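Local coordinates for putative Oleoyl-[acyl-carrier protein] thioesterase (Lactobacillus plantarum, PDB 2OWN), which probably hydrolyses the thioester of oleoyl-[acyl-carrier protein] to release the free fatty acid, as a double-hotdog acyl-ACP thioesterase, at residues G27-T30 with L31-I35; K129-P132 with E133-A136; F155-T158 with D159-T163; L192-T195 with F196-H200. All coordinates share one frame; numbering follows the deposited sequence.

Overall arrangement
The four contacts are local ones and differ mainly in depth. Contact 1, at the start of helix 31-48, is buried, its centre about 11 Å from the centre of the chain, whereas contact 3 is a surface turn leading into strand 162-167. Contacts 2 and 4 are partly buried. Contacts 1 and 2 belong to the N-terminal hotdog unit but lie on opposite sides of the chain centre; contacts 3 and 4 belong to the C-terminal unit and touch, Ile162 CD1 lying 4.2 Å from Pro193 CD. Threonine hydroxyls bind backbone N-H groups in contacts 1 and 3; contact 2 adds aliphatic packing, and contact 4 aliphatic and ring contacts with a histidine bond. Contacts 1 and 4 both meet the second subunit.

Contact 1. Residues G27-T30 with L31-I35; sequences GRAT and LTTLI
With chi1 at 64°, Thr30 places OG1 between its own N and carbonyl carbon, from where the hydroxyl faces the first turn of the following helix and takes the N-H of Thr33. Thr33 has the other arrangement: at chi1 -67° its CG2 is anti to the backbone N and its OG1 lies beside that N; this turns Thr33 CG2 back along the chain to Ala29 CB, 4.1 Å away. The two threonine side chains cross at about a right angle. The bond from Thr33 N to Thr30 OG1 measures 3.1 Å and is nearly straight, 168° at the hydrogen. Thr30 is at the N-cap position of helix 31-48, the long helix that the sheet of the N-terminal hotdog unit wraps around, and this is its capping bond. The first main-chain bond of that helix follows, from Leu34 N to Thr30 O at 3.0 Å. Thr30 therefore engages two consecutive N-H groups, one through its side chain and one through its carbonyl. The Thr33 hydroxyl is itself hydrogen-bonded to the carbonyl oxygen of Glu22. Beyond the cap, Leu31 packs on Phe185 and Val189 of helix 184-191, and Phe171 of the second subunit lies against Thr30 and Thr32.

Contact 2. Residues K129-P132 with E133-A136; sequences KILP and ELVA
Leu131 and Leu134 lie side by side and point the same way, their side chains meeting along one flank of a compact backbone turn. Followed outward, Leu131 CB first comes within 4.2 Å of Leu134 CG. At chi1 -58° its CG stands beside the backbone N, and the branch carries Leu131 CD1 forward to Leu134 CD1 at 3.7 Å. Leu131 CD1 is also 4.2 Å from Glu133 OE2; the leucine and the extended glutamate again lie side by side and point the same way, which puts the carboxylate near the leucine's tip. On another flank, Ile130 CG2 and Val135 CG2 approach to 3.4 Å, shorter than a usual methyl contact and evidence of tight packing where these two side chains cross at about a right angle. The backbone supplies the turn itself. Ala136 N donates to Pro132 O over 2.7 Å, while Val135 N to the same Pro132 O, and Leu134 N to Leu131 O, are weak bonds. The turn falls in the connection between strands 127-128 and 141-142 of the N-terminal hotdog unit. Leu131 and Leu134 rest on Val61 of strand 61-72, Leu134 also meets Met55 and Val56 of helix 53-58, and Ile130 and Val135 pack on Trp63, also of strand 61-72, and on Tyr91 of strand 81-91.

Contact 3. Residues F155-T158 with D159-T163; sequences FEAT and DTTIT
Thr158 and Thr161 close a type I beta turn that delivers the chain into strand 162-167, an antiparallel neighbour of strand 218-227 in the C-terminal hotdog unit. Asp159 opens the corner, with Asp159 OD1 4.0 Å from Thr158 CB. Thr160 follows, with its hydroxyl turned back toward that of Thr158, the two OG1 atoms 3.2 Å apart. Thr161 N closes the turn on Thr158 O at 3.2 Å, and the side chain adds a second bond: Thr161 OG1 accepts from Thr158 N at 2.8 Å with an N-H...O angle of 179°, the N-H pointing straight at the hydroxyl oxygen. The same hydroxyl is hydrogen-bonded to Asn224 OD1 of strand 218-227, which ties the turn to the sheet beside it. A valine here would probably leave Thr158 N and Asn224 OD1 without their shared partner. In Thr161, chi1 -63° sets CG2 anti to the backbone N and aims it at the phenyl ring of Phe155; Thr161 CG2 meets the edge, in the ring plane, 3.7 Å from Phe155 CZ.

Contact 4. Residues L192-T195 with F196-H200; sequences LPAT and FLLQH
Leu192 CD1 is the bump that Phe196 and Leu197 receive: it lies 3.7 Å from Phe196 CE1, at a slant to the ring, and 4.1 Å from Leu197 CD2. The Pro193 ring covers the root of the phenylalanine, with Pro193 CD 4.0 Å from Phe196 CB. At chi1 180° Phe196 CG is anti to the backbone N, which swings its ring past the proline to Leu192 and His200. On the His200 side, His200 ND1 stands 3.5 Å above the Phe196 ring plane, over its centre. Leu197 sets CD1 against Leu192 O and CD2 against Leu192 CD1, with Trp254 beyond; an alanine in its place would probably open a gap beside Leu192 CD1 and lose packing on Trp254 and on Phe170 of the second subunit. Helix 194-197 is followed by a type I turn from Leu197 to His200 that leads into strand 200-209 of the C-terminal hotdog unit. Pro193, at the N-cap position, accepts through O from Leu197 N at 3.1 Å; Ala194 O takes Leu198 N at 2.8 Å. A water donates to Thr195 O and Gln199 OE1, while Gln199 NE2 is bonded to Leu257 O. Phe196 O is gripped from opposite faces of its plane by Gln199 N and by His200 ND1, the latter at 2.7 Å, which implies that the imidazole carries hydrogen on ND1 and probably helps to hold its rotation.

Contact 1. Residues G27-T30 with L31-I35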
# COMPACT_ATOMS: atom_id res chain seq x y z
N GLY B 27 10.81 -9.27 2.45
CA GLY B 27 9.72 -10.19 2.78
C GLY B 27 9.12 -9.99 4.17
O GLY B 27 8.54 -10.93 4.72
N ARG B 28 9.23 -8.78 4.72
CA ARG B 28 8.71 -8.41 6.04
C ARG B 28 7.86 -7.16 5.93
O ARG B 28 8.17 -6.29 5.10
CB ARG B 28 9.86 -8.15 6.99
CG ARG B 28 10.75 -9.39 7.21
CD ARG B 28 11.99 -9.17 8.05
NE ARG B 28 12.76 -7.98 7.62
CZ ARG B 28 14.07 -7.77 7.78
NH1 ARG B 28 14.89 -8.68 8.36
NH2 ARG B 28 14.59 -6.62 7.32
N ALA B 29 6.83 -7.08 6.77
CA ALA B 29 5.88 -5.97 6.81
C ALA B 29 6.56 -4.63 7.08
O ALA B 29 7.51 -4.57 7.86
CB ALA B 29 4.80 -6.20 7.89
N THR B 30 6.10 -3.60 6.39
CA THR B 30 6.62 -2.25 6.55
C THR B 30 5.95 -1.62 7.78
O THR B 30 4.95 -2.15 8.29
CB THR B 30 6.28 -1.36 5.34
OG1 THR B 30 4.86 -1.22 5.25
CG2 THR B 30 6.83 -1.96 4.02
N LEU B 31 6.50 -0.49 8.24
CA LEU B 31 5.90 0.30 9.35
C LEU B 31 4.52 0.84 8.96
O LEU B 31 3.65 0.94 9.83
CB LEU B 31 6.80 1.46 9.84
CG LEU B 31 7.93 1.10 10.78
CD1 LEU B 31 8.92 2.26 10.97
CD2 LEU B 31 7.36 0.64 12.12
N THR B 32 4.37 1.22 7.68
CA THR B 32 3.09 1.69 7.10
C THR B 32 2.04 0.58 7.33
O THR B 32 0.99 0.87 7.92
CB THR B 32 3.23 2.04 5.61
OG1 THR B 32 4.31 2.98 5.46
CG2 THR B 32 1.94 2.63 5.05
N THR B 33 2.38 -0.66 6.96
CA THR B 33 1.50 -1.84 7.18
C THR B 33 1.19 -2.10 8.66
O THR B 33 0.04 -2.41 8.98
CB THR B 33 2.08 -3.13 6.56
OG1 THR B 33 2.07 -2.97 5.14
CG2 THR B 33 1.27 -4.42 6.94
N LEU B 34 2.21 -1.97 9.52
CA LEU B 34 2.07 -2.20 10.99
C LEU B 34 1.01 -1.27 11.58
O LEU B 34 0.11 -1.74 12.28
CB LEU B 34 3.40 -2.03 11.73
CG LEU B 34 3.43 -2.49 13.20
CD1 LEU B 34 3.27 -4.00 13.27
CD2 LEU B 34 4.72 -2.07 13.87
N ILE B 35 1.10 0.03 11.26
CA ILE B 35 0.10 1.04 11.70
C ILE B 35 -1.25 0.79 11.00
O ILE B 35 -2.30 0.90 11.66
CB ILE B 35 0.59 2.51 11.50
CG1 ILE B 35 1.82 2.78 12.37
CG2 ILE B 35 -0.50 3.53 11.83
CD1 ILE B 35 1.64 2.63 13.88

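Contact 2. Residues K129-P132 with E133-A136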
# COMPACT_ATOMS: atom_id res chain seq x y z
N LYS B 129 -13.04 18.80 24.44
CA LYS B 129 -13.05 17.80 25.54
C LYS B 129 -13.58 16.46 25.02
O LYS B 129 -14.40 16.43 24.08
CB LYS B 129 -13.90 18.27 26.73
CG LYS B 129 -13.41 19.55 27.38
CD LYS B 129 -14.32 19.95 28.53
CE LYS B 129 -13.83 21.22 29.20
NZ LYS B 129 -14.72 21.64 30.32
N ILE B 130 -13.12 15.35 25.63
CA ILE B 130 -13.54 13.99 25.24
C ILE B 130 -14.97 13.75 25.75
O ILE B 130 -15.25 13.92 26.94
CB ILE B 130 -12.59 12.87 25.76
CG1 ILE B 130 -11.18 13.05 25.19
CG2 ILE B 130 -13.11 11.47 25.38
CD1 ILE B 130 -10.18 11.98 25.60
N LEU B 131 -15.86 13.34 24.83
CA LEU B 131 -17.26 13.03 25.12
C LEU B 131 -17.27 11.60 25.69
O LEU B 131 -16.78 10.70 24.99
CB LEU B 131 -18.13 13.10 23.85
CG LEU B 131 -18.17 14.41 23.07
CD1 LEU B 131 -18.97 14.23 21.78
CD2 LEU B 131 -18.75 15.56 23.89
N PRO B 132 -17.77 11.39 26.95
CA PRO B 132 -17.80 10.02 27.52
C PRO B 132 -18.65 8.98 26.74
O PRO B 132 -18.35 7.79 26.85
CB PRO B 132 -18.32 10.23 28.95
CG PRO B 132 -19.04 11.50 28.90
CD PRO B 132 -18.31 12.36 27.93
N GLU B 133 -19.68 9.42 26.00
CA GLU B 133 -20.52 8.53 25.15
C GLU B 133 -19.72 7.85 24.01
O GLU B 133 -20.00 6.70 23.68
CB GLU B 133 -21.76 9.26 24.57
CG GLU B 133 -21.47 10.44 23.59
CD GLU B 133 -22.72 11.15 23.08
OE1 GLU B 133 -23.86 10.67 23.29
OE2 GLU B 133 -22.55 12.21 22.43
N LEU B 134 -18.75 8.58 23.43
CA LEU B 134 -17.87 8.06 22.35
C LEU B 134 -16.69 7.17 22.85
O LEU B 134 -16.03 6.54 22.02
CB LEU B 134 -17.32 9.21 21.49
CG LEU B 134 -18.36 10.17 20.87
CD1 LEU B 134 -17.65 11.24 20.06
CD2 LEU B 134 -19.39 9.46 19.99
N VAL B 135 -16.44 7.14 24.18
CA VAL B 135 -15.39 6.33 24.85
C VAL B 135 -15.97 5.18 25.73
O VAL B 135 -15.33 4.13 25.83
CB VAL B 135 -14.42 7.24 25.66
CG1 VAL B 135 -13.30 6.44 26.34
CG2 VAL B 135 -13.78 8.24 24.73
N ALA B 136 -17.14 5.40 26.36
CA ALA B 136 -17.85 4.40 27.24
C ALA B 136 -17.97 2.96 26.68
O ALA B 136 -17.68 2.02 27.44
CB ALA B 136 -19.24 4.91 27.68

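Contact 3. Residues F155-T158 with D159-T163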
# COMPACT_ATOMS: atom_id res chain seq x y z
N PHE B 155 14.75 17.08 16.80
CA PHE B 155 15.52 17.12 15.55
C PHE B 155 16.36 18.40 15.39
O PHE B 155 15.83 19.51 15.53
CB PHE B 155 14.62 16.93 14.31
CG PHE B 155 15.41 16.75 13.04
CD1 PHE B 155 15.88 15.48 12.68
CD2 PHE B 155 15.74 17.86 12.22
CE1 PHE B 155 16.65 15.29 11.51
CE2 PHE B 155 16.52 17.69 11.05
CZ PHE B 155 16.98 16.40 10.71
N GLU B 156 17.66 18.20 15.14
CA GLU B 156 18.64 19.25 14.89
C GLU B 156 19.38 18.89 13.60
O GLU B 156 20.01 17.83 13.54
CB GLU B 156 19.62 19.40 16.06
CG GLU B 156 18.93 19.92 17.33
CD GLU B 156 19.86 20.09 18.54
OE1 GLU B 156 20.99 19.53 18.57
OE2 GLU B 156 19.42 20.77 19.50
N ALA B 157 19.26 19.74 12.58
CA ALA B 157 19.92 19.55 11.29
C ALA B 157 21.43 19.80 11.44
O ALA B 157 21.84 20.67 12.23
CB ALA B 157 19.34 20.47 10.21
N THR B 158 22.22 18.99 10.74
CA THR B 158 23.69 19.10 10.69
C THR B 158 24.14 19.01 9.23
O THR B 158 23.30 18.81 8.33
CB THR B 158 24.40 17.98 11.53
OG1 THR B 158 24.20 16.69 10.93
CG2 THR B 158 23.88 17.96 12.96
N ASP B 159 25.44 19.20 9.00
CA ASP B 159 26.07 19.10 7.66
C ASP B 159 25.84 17.74 6.94
O ASP B 159 25.79 17.71 5.71
CB ASP B 159 27.60 19.41 7.70
CG ASP B 159 28.42 18.41 8.56
OD1 ASP B 159 27.87 17.75 9.47
OD2 ASP B 159 29.65 18.33 8.34
N THR B 160 25.71 16.66 7.73
CA THR B 160 25.48 15.28 7.25
C THR B 160 23.99 14.83 7.22
O THR B 160 23.72 13.64 6.99
CB THR B 160 26.31 14.29 8.12
OG1 THR B 160 25.89 14.38 9.49
CG2 THR B 160 27.80 14.62 8.03
N THR B 161 23.03 15.76 7.45
CA THR B 161 21.58 15.44 7.42
C THR B 161 21.14 15.01 6.02
O THR B 161 21.48 15.69 5.05
CB THR B 161 20.69 16.64 7.88
OG1 THR B 161 20.97 16.96 9.25
CG2 THR B 161 19.18 16.33 7.74
N ILE B 162 20.40 13.90 5.94
CA ILE B 162 19.87 13.36 4.68
C ILE B 162 18.52 14.05 4.52
O ILE B 162 17.69 13.94 5.42
CB ILE B 162 19.67 11.82 4.71
CG1 ILE B 162 20.97 11.09 5.07
CG2 ILE B 162 19.13 11.32 3.36
CD1 ILE B 162 20.82 9.56 5.22
N THR B 163 18.33 14.77 3.41
CA THR B 163 17.07 15.49 3.10
C THR B 163 16.52 15.05 1.74
O THR B 163 17.29 14.98 0.77
CB THR B 163 17.25 17.02 3.16
OG1 THR B 163 17.68 17.40 4.47
CG2 THR B 163 15.95 17.76 2.85

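Contact 4. Residues L192-T195 with F196-H200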
# COMPACT_ATOMS: atom_id res chain seq x y z
N LEU B 192 16.11 7.21 4.39
CA LEU B 192 17.31 6.41 4.61
C LEU B 192 17.61 5.59 3.33
O LEU B 192 16.66 5.14 2.67
CB LEU B 192 17.11 5.45 5.79
CG LEU B 192 16.80 6.08 7.15
CD1 LEU B 192 16.37 5.00 8.15
CD2 LEU B 192 17.98 6.89 7.68
N PRO B 193 18.91 5.37 3.01
CA PRO B 193 19.24 4.63 1.79
C PRO B 193 19.03 3.11 1.95
O PRO B 193 19.04 2.60 3.09
CB PRO B 193 20.72 4.96 1.59
CG PRO B 193 21.24 5.11 2.95
CD PRO B 193 20.14 5.73 3.75
N ALA B 194 18.83 2.42 0.82
CA ALA B 194 18.66 0.94 0.77
C ALA B 194 19.83 0.18 1.45
O ALA B 194 19.58 -0.85 2.07
CB ALA B 194 18.43 0.43 -0.67
N THR B 195 21.06 0.71 1.34
CA THR B 195 22.27 0.12 2.00
C THR B 195 22.13 0.08 3.54
O THR B 195 22.63 -0.85 4.18
CB THR B 195 23.60 0.84 1.63
OG1 THR B 195 23.50 2.23 1.95
CG2 THR B 195 23.90 0.67 0.14
N PHE B 196 21.44 1.08 4.12
CA PHE B 196 21.13 1.13 5.55
C PHE B 196 19.96 0.16 5.84
O PHE B 196 20.06 -0.67 6.75
CB PHE B 196 20.77 2.54 6.03
CG PHE B 196 20.43 2.61 7.50
CD1 PHE B 196 19.10 2.40 7.94
CD2 PHE B 196 21.44 2.84 8.45
CE1 PHE B 196 18.78 2.43 9.32
CE2 PHE B 196 21.13 2.87 9.85
CZ PHE B 196 19.80 2.67 10.29
N LEU B 197 18.86 0.32 5.11
CA LEU B 197 17.61 -0.48 5.30
C LEU B 197 17.78 -1.98 5.15
O LEU B 197 17.15 -2.74 5.90
CB LEU B 197 16.49 0.02 4.37
CG LEU B 197 16.01 1.47 4.57
CD1 LEU B 197 15.05 1.87 3.46
CD2 LEU B 197 15.39 1.65 5.94
N LEU B 198 18.63 -2.40 4.20
CA LEU B 198 18.93 -3.83 3.96
C LEU B 198 19.81 -4.51 5.03
O LEU B 198 19.92 -5.73 4.99
CB LEU B 198 19.49 -4.05 2.54
CG LEU B 198 18.49 -3.81 1.40
CD1 LEU B 198 19.22 -3.75 0.05
CD2 LEU B 198 17.34 -4.85 1.38
N GLN B 199 20.44 -3.75 5.95
CA GLN B 199 21.26 -4.33 7.03
C GLN B 199 20.86 -3.83 8.45
O GLN B 199 21.69 -3.82 9.37
CB GLN B 199 22.74 -4.13 6.69
CG GLN B 199 23.69 -5.11 7.43
CD GLN B 199 25.10 -5.15 6.91
OE1 GLN B 199 25.47 -4.49 5.93
NE2 GLN B 199 25.92 -5.93 7.60
N HIS B 200 19.59 -3.46 8.61
CA HIS B 200 19.01 -2.98 9.87
C HIS B 200 17.55 -3.42 10.03
O HIS B 200 16.78 -3.34 9.07
CB HIS B 200 19.13 -1.45 10.02
CG HIS B 200 20.53 -0.98 10.20
ND1 HIS B 200 21.34 -0.66 9.13
CD2 HIS B 200 21.29 -0.82 11.31
CE1 HIS B 200 22.54 -0.32 9.58
NE2 HIS B 200 22.53 -0.41 10.90
O HOH W 1 23.88 -3.11 3.45